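Local structure of putative exported protein (Bordetella pertussis Tohama I, 2PFZ) at residues E77-P82 / L205-V210; A90-Y95 / R238-S243; E49-V54 / A70-V75. The protein binds pyroglutamic acid, probably as the extracytoplasmic solute receptor of a tripartite ATP-independent periplasmic (TRAP) transporter. All blocks are in the same frame, centred on the assembly; numbering follows the deposited sequence.

Contact 1 (E77-P82 / L205-V210); sequences ELDGLP and LPKNAV
Asp-79 OD2 is gripped twice by one residue of the facing segment: Lys-207 NZ closes a salt bridge to it at 2.7 Å, and the backbone N of Lys-207 adds a weak hydrogen bond to the same oxygen at 2.9 Å, bent to 143°. The contact ties a short 3-10 turn, 78-80, to the start of strand 207-213, the central strand of a three-stranded antiparallel sheet in this DctP-family periplasmic binding protein. Asp-79 CB points at the strand, and CG lies between its own N and carbonyl carbon (chi1 74°), which lays the carboxylate against the backbone of Pro-206 and Lys-207. The lysine reaches it by curling back: its chain bends at chi3 and chi4, wraps CB, CG and CE around OD2, and delivers the ammonium to the anti lone pair, the one turned from OD1. Lys-207 NZ also donates to Gln-98 OE1 of helix 88-107, a second acceptor for the buried ammonium. Pro-206 passes beside the other carboxylate oxygen, its CA 3.5 Å from Asp-79 OD1, and the proline also touches the bound pyroglutamic acid, so the salt bridge lies one residue from the ligand pocket. With ammonium and carboxylate both buried, the ion pair probably keeps both groups charged. Asp-79 OD1 is served by water 1, which donates to it at 2.7 Å and gives its other hydrogen to Lys-207 O at 3.1 Å.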
ATOM      1  N   GLU A  77       0.309   1.797 -10.725  1.00 16.86           N
ATOM      2  CA  GLU A  77      -1.130   1.501 -10.584  1.00 17.46           C
ATOM      3  C   GLU A  77      -1.432   0.021 -10.380  1.00 16.77           C
ATOM      4  O   GLU A  77      -2.459  -0.325  -9.768  1.00 17.80           O
ATOM      5  CB  GLU A  77      -1.913   2.038 -11.790  1.00 17.32           C
ATOM      6  CG  GLU A  77      -3.435   1.820 -11.692  1.00 18.02           C
ATOM      7  CD  GLU A  77      -4.234   2.464 -12.811  1.00 18.86           C
ATOM      8  OE1 GLU A  77      -3.650   3.145 -13.674  1.00 21.82           O
ATOM      9  OE2 GLU A  77      -5.474   2.282 -12.822  1.00 22.01           O
ATOM     10  N   LEU A  78      -0.531  -0.838 -10.866  1.00 16.30           N
ATOM     11  CA  LEU A  78      -0.755  -2.267 -11.037  1.00 15.68           C
ATOM     12  C   LEU A  78      -1.330  -2.996  -9.830  1.00 16.45           C
ATOM     13  O   LEU A  78      -2.342  -3.690  -9.964  1.00 16.08           O
ATOM     14  CB  LEU A  78       0.528  -2.961 -11.577  1.00 16.14           C
ATOM     15  CG  LEU A  78       0.390  -4.455 -11.931  1.00 15.86           C
ATOM     16  CD1 LEU A  78      -0.749  -4.728 -12.945  1.00 17.00           C
ATOM     17  CD2 LEU A  78       1.722  -4.998 -12.467  1.00 15.56           C
ATOM     18  N   ASP A  79      -0.722  -2.837  -8.661  1.00 16.23           N
ATOM     19  CA  ASP A  79      -1.206  -3.553  -7.467  1.00 16.40           C
ATOM     20  C   ASP A  79      -2.473  -2.950  -6.816  1.00 16.00           C
ATOM     21  O   ASP A  79      -2.927  -3.443  -5.778  1.00 15.10           O
ATOM     22  CB  ASP A  79      -0.069  -3.802  -6.450  1.00 16.63           C
ATOM     23  CG  ASP A  79       0.361  -2.556  -5.694  1.00 16.95           C
ATOM     24  OD1 ASP A  79      -0.416  -1.572  -5.577  1.00 16.27           O
ATOM     25  OD2 ASP A  79       1.492  -2.589  -5.148  1.00 16.08           O
ATOM     26  N   GLY A  80      -3.037  -1.912  -7.443  1.00 15.40           N
ATOM     27  CA  GLY A  80      -4.308  -1.346  -7.001  1.00 15.04           C
ATOM     28  C   GLY A  80      -5.464  -1.729  -7.901  1.00 15.06           C
ATOM     29  O   GLY A  80      -6.606  -1.310  -7.661  1.00 15.13           O
ATOM     30  N   LEU A  81      -5.191  -2.457  -8.982  1.00 15.34           N
ATOM     31  CA  LEU A  81      -6.291  -2.875  -9.883  1.00 15.78           C
ATOM     32  C   LEU A  81      -7.109  -3.949  -9.170  1.00 15.99           C
ATOM     33  O   LEU A  81      -6.511  -4.900  -8.679  1.00 15.94           O
ATOM     34  CB  LEU A  81      -5.714  -3.449 -11.182  1.00 16.25           C
ATOM     35  CG  LEU A  81      -4.950  -2.452 -12.055  1.00 15.48           C
ATOM     36  CD1 LEU A  81      -4.359  -3.190 -13.282  1.00 17.66           C
ATOM     37  CD2 LEU A  81      -5.838  -1.276 -12.487  1.00 15.92           C
ATOM     38  N   PRO A  82      -8.454  -3.787  -9.064  1.00 16.25           N
ATOM     39  CA  PRO A  82      -9.247  -4.825  -8.348  1.00 16.34           C
ATOM     40  C   PRO A  82      -9.413  -6.143  -9.099  1.00 16.62           C
ATOM     41  O   PRO A  82      -9.425  -6.198 -10.338  1.00 15.95           O
ATOM     42  CB  PRO A  82     -10.633  -4.176  -8.129  1.00 16.91           C
ATOM     43  CG  PRO A  82     -10.687  -3.009  -8.989  1.00 17.34           C
ATOM     44  CD  PRO A  82      -9.285  -2.649  -9.505  1.00 15.74           C
ATOM     45  N   LEU A 205      -4.223  -6.124  -3.024  1.00 14.45           N
ATOM     46  CA  LEU A 205      -3.277  -5.993  -1.938  1.00 13.90           C
ATOM     47  C   LEU A 205      -2.244  -4.938  -2.360  1.00 13.66           C
ATOM     48  O   LEU A 205      -1.265  -5.249  -3.034  1.00 13.70           O
ATOM     49  CB  LEU A 205      -2.589  -7.322  -1.557  1.00 14.73           C
ATOM     50  CG  LEU A 205      -3.355  -8.444  -0.823  1.00 13.89           C
ATOM     51  CD1 LEU A 205      -4.269  -9.176  -1.806  1.00 13.31           C
ATOM     52  CD2 LEU A 205      -2.411  -9.458  -0.161  1.00 13.73           C
ATOM     53  N   PRO A 206      -2.452  -3.698  -1.924  1.00 13.08           N
ATOM     54  CA  PRO A 206      -1.564  -2.656  -2.420  1.00 11.54           C
ATOM     55  C   PRO A 206      -0.256  -2.721  -1.642  1.00 12.55           C
ATOM     56  O   PRO A 206      -0.261  -3.041  -0.456  1.00 12.82           O
ATOM     57  CB  PRO A 206      -2.327  -1.371  -2.075  1.00 12.64           C
ATOM     58  CG  PRO A 206      -3.102  -1.700  -0.839  1.00 12.15           C
ATOM     59  CD  PRO A 206      -3.363  -3.209  -0.873  1.00 12.64           C
ATOM     60  N   LYS A 207       0.861  -2.406  -2.289  1.00 12.42           N
ATOM     61  CA  LYS A 207       2.159  -2.480  -1.591  1.00 12.61           C
ATOM     62  C   LYS A 207       2.697  -1.110  -1.224  1.00 12.61           C
ATOM     63  O   LYS A 207       2.473  -0.135  -1.940  1.00 13.45           O
ATOM     64  CB  LYS A 207       3.199  -3.213  -2.450  1.00 12.64           C
ATOM     65  CG  LYS A 207       2.806  -4.665  -2.841  1.00 13.35           C
ATOM     66  CD  LYS A 207       3.959  -5.439  -3.542  1.00 12.94           C
ATOM     67  CE  LYS A 207       4.366  -4.766  -4.844  1.00 13.66           C
ATOM     68  NZ  LYS A 207       3.189  -4.577  -5.758  1.00 13.42           N
ATOM     69  N   ASN A 208       3.403  -1.056  -0.102  1.00 13.77           N
ATOM     70  CA  ASN A 208       4.381   0.016   0.149  1.00 13.95           C
ATOM     71  C   ASN A 208       5.727  -0.383  -0.424  1.00 14.34           C
ATOM     72  O   ASN A 208       5.974  -1.571  -0.665  1.00 14.86           O
ATOM     73  CB  ASN A 208       4.479   0.300   1.650  1.00 13.92           C
ATOM     74  CG  ASN A 208       3.251   1.002   2.178  1.00 14.18           C
ATOM     75  OD1 ASN A 208       2.353   1.364   1.413  1.00 14.87           O
ATOM     76  ND2 ASN A 208       3.191   1.194   3.488  1.00 13.99           N
ATOM     77  N   ALA A 209       6.601   0.597  -0.639  1.00 14.16           N
ATOM     78  CA  ALA A 209       7.937   0.331  -1.119  1.00 13.36           C
ATOM     79  C   ALA A 209       8.868   1.260  -0.379  1.00 13.28           C
ATOM     80  O   ALA A 209       8.568   2.448  -0.179  1.00 11.98           O
ATOM     81  CB  ALA A 209       8.051   0.603  -2.625  1.00 13.54           C
ATOM     82  N   VAL A 210      10.015   0.718   0.003  1.00 13.39           N
ATOM     83  CA  VAL A 210      11.055   1.552   0.588  1.00 13.77           C
ATOM     84  C   VAL A 210      12.054   1.855  -0.530  1.00 14.24           C
ATOM     85  O   VAL A 210      12.635   0.937  -1.118  1.00 14.19           O
ATOM     86  CB  VAL A 210      11.714   0.859   1.779  1.00 14.21           C
ATOM     87  CG1 VAL A 210      12.948   1.655   2.254  1.00 13.69           C
ATOM     88  CG2 VAL A 210      10.683   0.711   2.911  1.00 14.64           C
TER
HETATM   89  O   HOH W   1       0.079   0.336  -3.797  1.00 11.24           O

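Contact 2 (A90-Y95 / R238-S243); sequences ASFKLY and RGWKLS
Two antiparallel helices, 88-107 and 222-256, are bridged by the indole of Trp-240, which spans a wide gap: the axes of the short segments stay 12.9 Å apart and run at 152°. The six-membered ring of Trp-240 meets Phe-92 in an edge-to-face (T-shaped) pair, centroids 5.0 Å apart and planes at 84°. Phe-92 CD1 stands over the centre of the indole face, 3.7 Å from Trp-240 CE2, and Phe-92 CB adds an off-centre CH-pi contact nearer Trp-240 CZ3. The outer end of the indole probes the first helix: Trp-240 CH2 lies 3.5 Å from the backbone N of Phe-92, while Ser-91 OG approaches the indole edge close to its plane. In this solute-binding fold both helices pack on strand 111-118, and the Trp-240 side chain rests on Val-117 and Ala-118 of it, with NE1 donating to Ser-116 O; that bond helps fix the rotation of the indole. Tyr-95, with CG anti to its N (chi1 170°), turns its ring toward helix 222-256 and packs obliquely, Tyr-95 CD2 lying 3.8 Å from Trp-240 CZ2, while its OH is hydrogen-bonded to Glu-236 OE1 one turn before Trp-240.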
ATOM      1  N   ALA A  90      -0.863 -14.648  -4.901  1.00 14.37           N
ATOM      2  CA  ALA A  90      -1.044 -13.952  -6.183  1.00 14.50           C
ATOM      3  C   ALA A  90      -0.410 -12.575  -6.118  1.00 13.95           C
ATOM      4  O   ALA A  90       0.208 -12.110  -7.086  1.00 15.65           O
ATOM      5  CB  ALA A  90      -2.528 -13.853  -6.532  1.00 13.62           C
ATOM      6  N   SER A  91      -0.535 -11.913  -4.971  1.00 13.68           N
ATOM      7  CA  SER A  91       0.058 -10.587  -4.794  1.00 14.35           C
ATOM      8  C   SER A  91       1.592 -10.645  -4.899  1.00 14.51           C
ATOM      9  O   SER A  91       2.200  -9.795  -5.559  1.00 14.30           O
ATOM     10  CB  SER A  91      -0.306 -10.004  -3.425  1.00 14.12           C
ATOM     11  OG  SER A  91       0.341  -8.737  -3.229  1.00 16.80           O
ATOM     12  N   PHE A  92       2.211 -11.617  -4.230  1.00 13.91           N
ATOM     13  CA  PHE A  92       3.672 -11.766  -4.365  1.00 15.05           C
ATOM     14  C   PHE A  92       4.096 -12.057  -5.820  1.00 14.83           C
ATOM     15  O   PHE A  92       5.093 -11.543  -6.345  1.00 15.03           O
ATOM     16  CB  PHE A  92       4.218 -12.839  -3.425  1.00 15.29           C
ATOM     17  CG  PHE A  92       5.711 -12.765  -3.272  1.00 16.88           C
ATOM     18  CD1 PHE A  92       6.274 -11.821  -2.427  1.00 17.88           C
ATOM     19  CD2 PHE A  92       6.538 -13.592  -4.010  1.00 16.92           C
ATOM     20  CE1 PHE A  92       7.645 -11.703  -2.305  1.00 19.58           C
ATOM     21  CE2 PHE A  92       7.914 -13.494  -3.892  1.00 17.59           C
ATOM     22  CZ  PHE A  92       8.466 -12.553  -3.035  1.00 18.50           C
ATOM     23  N   LYS A  93       3.358 -12.907  -6.494  1.00 15.27           N
ATOM     24  CA  LYS A  93       3.648 -13.160  -7.910  1.00 15.45           C
ATOM     25  C   LYS A  93       3.438 -11.938  -8.797  1.00 15.56           C
ATOM     26  O   LYS A  93       4.224 -11.689  -9.721  1.00 15.75           O
ATOM     27  CB  LYS A  93       2.825 -14.346  -8.389  1.00 15.56           C
ATOM     28  CG  LYS A  93       3.291 -15.615  -7.698  1.00 17.66           C
ATOM     29  CD  LYS A  93       2.461 -16.826  -7.972  1.00 17.76           C
ATOM     30  CE  LYS A  93       3.290 -18.053  -7.533  1.00 19.20           C
ATOM     31  NZ  LYS A  93       2.523 -19.125  -6.853  1.00 21.40           N
ATOM     32  N   LEU A  94       2.407 -11.145  -8.504  1.00 15.05           N
ATOM     33  CA  LEU A  94       2.194  -9.901  -9.252  1.00 14.61           C
ATOM     34  C   LEU A  94       3.373  -8.984  -9.033  1.00 14.83           C
ATOM     35  O   LEU A  94       3.875  -8.374  -9.958  1.00 15.21           O
ATOM     36  CB  LEU A  94       0.899  -9.194  -8.819  1.00 14.57           C
ATOM     37  CG  LEU A  94       0.535  -7.929  -9.625  1.00 14.53           C
ATOM     38  CD1 LEU A  94       0.360  -8.240 -11.134  1.00 13.42           C
ATOM     39  CD2 LEU A  94      -0.755  -7.314  -9.037  1.00 14.13           C
ATOM     40  N   TYR A  95       3.796  -8.881  -7.780  1.00 13.75           N
ATOM     41  CA  TYR A  95       4.981  -8.107  -7.422  1.00 14.55           C
ATOM     42  C   TYR A  95       6.212  -8.535  -8.223  1.00 14.80           C
ATOM     43  O   TYR A  95       6.909  -7.684  -8.790  1.00 14.78           O
ATOM     44  CB  TYR A  95       5.238  -8.268  -5.912  1.00 13.61           C
ATOM     45  CG  TYR A  95       6.578  -7.725  -5.389  1.00 14.91           C
ATOM     46  CD1 TYR A  95       7.213  -6.615  -5.974  1.00 14.94           C
ATOM     47  CD2 TYR A  95       7.175  -8.310  -4.268  1.00 13.96           C
ATOM     48  CE1 TYR A  95       8.436  -6.115  -5.457  1.00 14.28           C
ATOM     49  CE2 TYR A  95       8.406  -7.824  -3.756  1.00 13.03           C
ATOM     50  CZ  TYR A  95       9.018  -6.743  -4.359  1.00 14.43           C
ATOM     51  OH  TYR A  95      10.194  -6.264  -3.803  1.00 16.57           O
ATOM     52  N   ARG A 238      10.175 -10.445   6.466  1.00 19.47           N
ATOM     53  CA  ARG A 238       9.456 -10.204   7.711  1.00 19.64           C
ATOM     54  C   ARG A 238       8.149  -9.446   7.462  1.00 18.83           C
ATOM     55  O   ARG A 238       7.156  -9.719   8.118  1.00 19.22           O
ATOM     56  CB  ARG A 238      10.331  -9.423   8.700  1.00 19.23           C
ATOM     57  CG  ARG A 238       9.704  -9.164  10.088  1.00 20.12           C
ATOM     58  CD  ARG A 238      10.551  -8.214  10.942  1.00 21.66           C
ATOM     59  NE  ARG A 238      11.966  -8.410  10.732  1.00 28.37           N
ATOM     60  CZ  ARG A 238      12.829  -7.546  10.184  1.00 27.00           C
ATOM     61  NH1 ARG A 238      12.482  -6.321   9.742  1.00 25.72           N
ATOM     62  NH2 ARG A 238      14.079  -7.950  10.087  1.00 26.79           N
ATOM     63  N   GLY A 239       8.168  -8.474   6.547  1.00 17.77           N
ATOM     64  CA  GLY A 239       6.999  -7.612   6.295  1.00 17.84           C
ATOM     65  C   GLY A 239       5.850  -8.403   5.674  1.00 18.02           C
ATOM     66  O   GLY A 239       4.683  -8.267   6.089  1.00 17.83           O
ATOM     67  N   TRP A 240       6.168  -9.238   4.690  1.00 17.37           N
ATOM     68  CA  TRP A 240       5.125 -10.087   4.087  1.00 17.71           C
ATOM     69  C   TRP A 240       4.573 -11.056   5.133  1.00 18.65           C
ATOM     70  O   TRP A 240       3.357 -11.294   5.196  1.00 18.95           O
ATOM     71  CB  TRP A 240       5.660 -10.849   2.867  1.00 17.45           C
ATOM     72  CG  TRP A 240       5.738  -9.986   1.653  1.00 17.30           C
ATOM     73  CD1 TRP A 240       6.728  -9.082   1.338  1.00 17.37           C
ATOM     74  CD2 TRP A 240       4.787  -9.932   0.584  1.00 18.50           C
ATOM     75  NE1 TRP A 240       6.443  -8.471   0.138  1.00 18.13           N
ATOM     76  CE2 TRP A 240       5.252  -8.972  -0.344  1.00 17.56           C
ATOM     77  CE3 TRP A 240       3.589 -10.618   0.312  1.00 17.28           C
ATOM     78  CZ2 TRP A 240       4.550  -8.661  -1.519  1.00 17.95           C
ATOM     79  CZ3 TRP A 240       2.884 -10.299  -0.866  1.00 16.96           C
ATOM     80  CH2 TRP A 240       3.367  -9.346  -1.761  1.00 16.83           C
ATOM     81  N   LYS A 241       5.485 -11.606   5.937  1.00 18.78           N
ATOM     82  CA  LYS A 241       5.147 -12.486   7.055  1.00 20.47           C
ATOM     83  C   LYS A 241       4.169 -11.832   8.029  1.00 20.94           C
ATOM     84  O   LYS A 241       3.098 -12.391   8.317  1.00 21.36           O
ATOM     85  CB  LYS A 241       6.440 -12.936   7.773  1.00 20.11           C
ATOM     86  CG  LYS A 241       6.254 -13.885   8.964  1.00 20.74           C
ATOM     87  CD  LYS A 241       7.586 -14.032   9.745  1.00 21.20           C
ATOM     88  CE  LYS A 241       7.419 -14.865  11.042  1.00 22.09           C
ATOM     89  NZ  LYS A 241       6.678 -16.158  10.846  1.00 22.76           N
ATOM     90  N   LEU A 242       4.518 -10.645   8.523  1.00 21.39           N
ATOM     91  CA  LEU A 242       3.693  -9.970   9.536  1.00 22.17           C
ATOM     92  C   LEU A 242       2.362  -9.477   8.960  1.00 20.73           C
ATOM     93  O   LEU A 242       1.347  -9.472   9.659  1.00 20.72           O
ATOM     94  CB  LEU A 242       4.453  -8.830  10.217  1.00 23.03           C
ATOM     95  CG  LEU A 242       5.528  -9.168  11.293  1.00 25.42           C
ATOM     96  CD1 LEU A 242       6.504 -10.389  10.996  1.00 28.93           C
ATOM     97  CD2 LEU A 242       6.337  -7.910  11.614  1.00 24.99           C
ATOM     98  N   SER A 243       2.367  -9.104   7.682  1.00 19.05           N
ATOM     99  CA  SER A 243       1.158  -8.625   7.034  1.00 17.96           C
ATOM    100  C   SER A 243       0.115  -9.738   7.012  1.00 17.63           C
ATOM    101  O   SER A 243      -1.022  -9.542   7.442  1.00 18.40           O
ATOM    102  CB  SER A 243       1.465  -8.173   5.604  1.00 17.53           C
ATOM    103  OG  SER A 243       0.305  -7.571   5.028  1.00 17.77           O
TER

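Contact 3 (E49-V54 / A70-V75); sequences EIKRAV and ANEDPV
Lys-51 and Glu-72 come at each other from opposite directions, and the close part of their meeting is made by a methylene and not by the ammonium: Lys-51 CE lies 3.1 Å from Glu-72 OE1. The charged ends are looser. Lys-51 NZ stands 3.9 Å from the same Glu-72 OE1, a long salt bridge, and the more intimate link runs through water 2, which accepts from Lys-51 NZ at 2.7 Å and donates to Glu-72 OE2, also at 2.7 Å. The lysine leaves the helix with CG anti to its N (chi1 -173°), then bends at chi3 and chi4 into an unusual, strained end, nearly eclipsed at chi4 (-27°), so the exact placing of CE and NZ, and with it the short approach of CE, is somewhat doubtful. In this DctP-type receptor the pair joins helix 50-55 to the loop between strand 61-65 and helix 88-107. The side chain of Lys-51, a buried residue, also touches Ile-64 of that strand and Met-111 of strand 111-118, whereas Glu-72 sits on the exposed side, its chain extended beyond CG to reach across. The backbones stay well apart, the nearest CA atoms, of Lys-51 and Glu-72, being 11.2 Å from each other. Just after Glu-72 the side chain of Asp-73 closes an Asx turn, OD1 accepting from Val-75 N at 2.9 Å through its anti lone pair with the N-H nearly straight at 171°.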
ATOM      1  N   GLU A  49       4.194  13.111  -0.695  1.00 15.80           N
ATOM      2  CA  GLU A  49       5.474  13.860  -0.792  1.00 16.24           C
ATOM      3  C   GLU A  49       6.737  13.005  -0.767  1.00 15.82           C
ATOM      4  O   GLU A  49       7.816  13.474  -1.160  1.00 14.78           O
ATOM      5  CB  GLU A  49       5.582  14.872   0.348  1.00 17.84           C
ATOM      6  CG  GLU A  49       4.480  15.895   0.394  1.00 19.61           C
ATOM      7  CD  GLU A  49       4.482  16.712   1.672  1.00 24.00           C
ATOM      8  OE1 GLU A  49       5.233  16.375   2.639  1.00 19.55           O
ATOM      9  OE2 GLU A  49       3.678  17.679   1.710  1.00 25.72           O
ATOM     10  N   ILE A  50       6.617  11.757  -0.327  1.00 16.16           N
ATOM     11  CA  ILE A  50       7.819  10.992   0.067  1.00 15.87           C
ATOM     12  C   ILE A  50       8.708  10.623  -1.143  1.00 17.17           C
ATOM     13  O   ILE A  50       9.955  10.681  -1.052  1.00 17.07           O
ATOM     14  CB  ILE A  50       7.483   9.801   1.023  1.00 15.80           C
ATOM     15  CG1 ILE A  50       6.980  10.329   2.382  1.00 15.40           C
ATOM     16  CG2 ILE A  50       8.705   8.889   1.236  1.00 14.57           C
ATOM     17  CD1 ILE A  50       6.338   9.272   3.275  1.00 15.06           C
ATOM     18  N   LYS A  51       8.092  10.318  -2.289  1.00 17.66           N
ATOM     19  CA  LYS A  51       8.882   9.905  -3.450  1.00 19.01           C
ATOM     20  C   LYS A  51       9.736  11.073  -3.929  1.00 19.07           C
ATOM     21  O   LYS A  51      10.928  10.893  -4.209  1.00 18.26           O
ATOM     22  CB  LYS A  51       8.028   9.355  -4.604  1.00 18.87           C
ATOM     23  CG  LYS A  51       8.860   8.745  -5.796  1.00 18.89           C
ATOM     24  CD  LYS A  51       7.952   8.452  -7.043  1.00 20.98           C
ATOM     25  CE  LYS A  51       8.199   9.520  -8.160  1.00 22.81           C
ATOM     26  NZ  LYS A  51       8.692  10.892  -7.599  1.00 29.26           N
ATOM     27  N   ARG A  52       9.133  12.265  -3.999  1.00 19.32           N
ATOM     28  CA  ARG A  52       9.875  13.481  -4.378  1.00 19.99           C
ATOM     29  C   ARG A  52      10.972  13.809  -3.358  1.00 19.39           C
ATOM     30  O   ARG A  52      12.069  14.234  -3.737  1.00 18.61           O
ATOM     31  CB  ARG A  52       8.903  14.661  -4.546  1.00 21.11           C
ATOM     32  CG  ARG A  52       9.508  15.974  -5.042  1.00 25.73           C
ATOM     33  CD  ARG A  52      10.010  16.867  -3.886  1.00 32.07           C
ATOM     34  NE  ARG A  52       8.926  17.345  -3.019  1.00 39.85           N
ATOM     35  CZ  ARG A  52       9.047  17.576  -1.714  1.00 38.10           C
ATOM     36  NH1 ARG A  52      10.210  17.364  -1.118  1.00 39.93           N
ATOM     37  NH2 ARG A  52       7.999  18.004  -1.010  1.00 39.21           N
ATOM     38  N   ALA A  53      10.685  13.592  -2.073  1.00 19.45           N
ATOM     39  CA  ALA A  53      11.686  13.809  -1.014  1.00 18.75           C
ATOM     40  C   ALA A  53      12.934  12.934  -1.207  1.00 19.12           C
ATOM     41  O   ALA A  53      14.055  13.420  -1.073  1.00 19.33           O
ATOM     42  CB  ALA A  53      11.066  13.592   0.352  1.00 18.08           C
ATOM     43  N   VAL A  54      12.740  11.659  -1.549  1.00 19.16           N
ATOM     44  CA  VAL A  54      13.854  10.743  -1.798  1.00 19.88           C
ATOM     45  C   VAL A  54      14.505  11.026  -3.178  1.00 20.10           C
ATOM     46  O   VAL A  54      15.713  10.937  -3.316  1.00 19.77           O
ATOM     47  CB  VAL A  54      13.412   9.250  -1.713  1.00 19.98           C
ATOM     48  CG1 VAL A  54      14.567   8.308  -2.096  1.00 18.44           C
ATOM     49  CG2 VAL A  54      12.899   8.925  -0.317  1.00 19.73           C
ATOM     50  N   ALA A  70       0.125   6.452  -9.228  1.00 17.95           N
ATOM     51  CA  ALA A  70      -0.524   5.900 -10.421  1.00 18.64           C
ATOM     52  C   ALA A  70      -0.680   6.904 -11.556  1.00 19.74           C
ATOM     53  O   ALA A  70      -0.630   6.520 -12.743  1.00 20.38           O
ATOM     54  CB  ALA A  70      -1.880   5.259 -10.060  1.00 18.68           C
ATOM     55  N   ASN A  71      -0.841   8.184 -11.224  1.00 19.91           N
ATOM     56  CA  ASN A  71      -0.969   9.204 -12.273  1.00 21.73           C
ATOM     57  C   ASN A  71       0.365   9.586 -12.914  1.00 21.71           C
ATOM     58  O   ASN A  71       0.392  10.196 -13.981  1.00 22.55           O
ATOM     59  CB  ASN A  71      -1.758  10.424 -11.783  1.00 21.87           C
ATOM     60  CG  ASN A  71      -3.239  10.103 -11.564  1.00 24.89           C
ATOM     61  OD1 ASN A  71      -3.922  10.760 -10.788  1.00 30.25           O
ATOM     62  ND2 ASN A  71      -3.728   9.081 -12.248  1.00 27.70           N
ATOM     63  N   GLU A  72       1.471   9.207 -12.283  1.00 21.37           N
ATOM     64  CA  GLU A  72       2.780   9.574 -12.819  1.00 21.86           C
ATOM     65  C   GLU A  72       3.231   8.564 -13.873  1.00 21.51           C
ATOM     66  O   GLU A  72       3.818   8.931 -14.887  1.00 22.11           O
ATOM     67  CB  GLU A  72       3.812   9.663 -11.706  1.00 21.79           C
ATOM     68  CG  GLU A  72       3.694  10.860 -10.758  1.00 23.78           C
ATOM     69  CD  GLU A  72       4.821  10.846  -9.763  1.00 24.72           C
ATOM     70  OE1 GLU A  72       5.796  10.109 -10.028  1.00 27.01           O
ATOM     71  OE2 GLU A  72       4.750  11.560  -8.741  1.00 26.26           O
ATOM     72  N   ASP A  73       2.946   7.291 -13.629  1.00 20.97           N
ATOM     73  CA  ASP A  73       3.331   6.217 -14.541  1.00 20.58           C
ATOM     74  C   ASP A  73       2.485   4.984 -14.248  1.00 19.57           C
ATOM     75  O   ASP A  73       2.316   4.649 -13.081  1.00 19.82           O
ATOM     76  CB  ASP A  73       4.814   5.875 -14.341  1.00 20.92           C
ATOM     77  CG  ASP A  73       5.335   4.913 -15.398  1.00 22.64           C
ATOM     78  OD1 ASP A  73       5.039   3.711 -15.295  1.00 23.89           O
ATOM     79  OD2 ASP A  73       6.022   5.373 -16.335  1.00 23.91           O
ATOM     80  N   PRO A  74       1.996   4.280 -15.297  1.00 19.42           N
ATOM     81  CA  PRO A  74       1.178   3.069 -15.114  1.00 18.74           C
ATOM     82  C   PRO A  74       1.809   1.974 -14.222  1.00 18.33           C
ATOM     83  O   PRO A  74       1.075   1.201 -13.603  1.00 18.16           O
ATOM     84  CB  PRO A  74       0.959   2.546 -16.552  1.00 19.37           C
ATOM     85  CG  PRO A  74       1.330   3.643 -17.466  1.00 19.61           C
ATOM     86  CD  PRO A  74       2.173   4.630 -16.726  1.00 19.23           C
ATOM     87  N   VAL A  75       3.144   1.904 -14.114  1.00 17.29           N
ATOM     88  CA  VAL A  75       3.747   0.832 -13.319  1.00 16.93           C
ATOM     89  C   VAL A  75       3.289   0.911 -11.865  1.00 16.65           C
ATOM     90  O   VAL A  75       3.213  -0.112 -11.206  1.00 17.47           O
ATOM     91  CB  VAL A  75       5.314   0.839 -13.366  1.00 16.83           C
ATOM     92  CG1 VAL A  75       5.866   2.015 -12.585  1.00 16.52           C
ATOM     93  CG2 VAL A  75       5.894  -0.506 -12.811  1.00 16.62           C
TER
HETATM   94  O   HOH W   2       6.576  12.428  -6.931  1.00 25.20           O

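Along the chain come 49-54, 70-75, 77-82 and 90-95, then 205-210 and 238-243; contact 3 closes before the others open, while contacts 1 and 2 interleave. The centres of contacts 1 and 2 lie 11 Å apart and those of contacts 1 and 3 lie 13 Å apart. Contact 1 touches both neighbours: Lys-207 CE meets Tyr-95 CD1 at 3.6 Å, and Glu-77 CB meets Ala-70 CB at 3.7 Å. Contacts 2 and 3, about 8 Å apart at their nearest atoms, are joined through it. All three lie at the three-stranded sheet 61-65, 207-213, 111-118: contact 1, with pocket residue Pro-206, on its central strand, contacts 2 and 3 with side chains on strand 111-118.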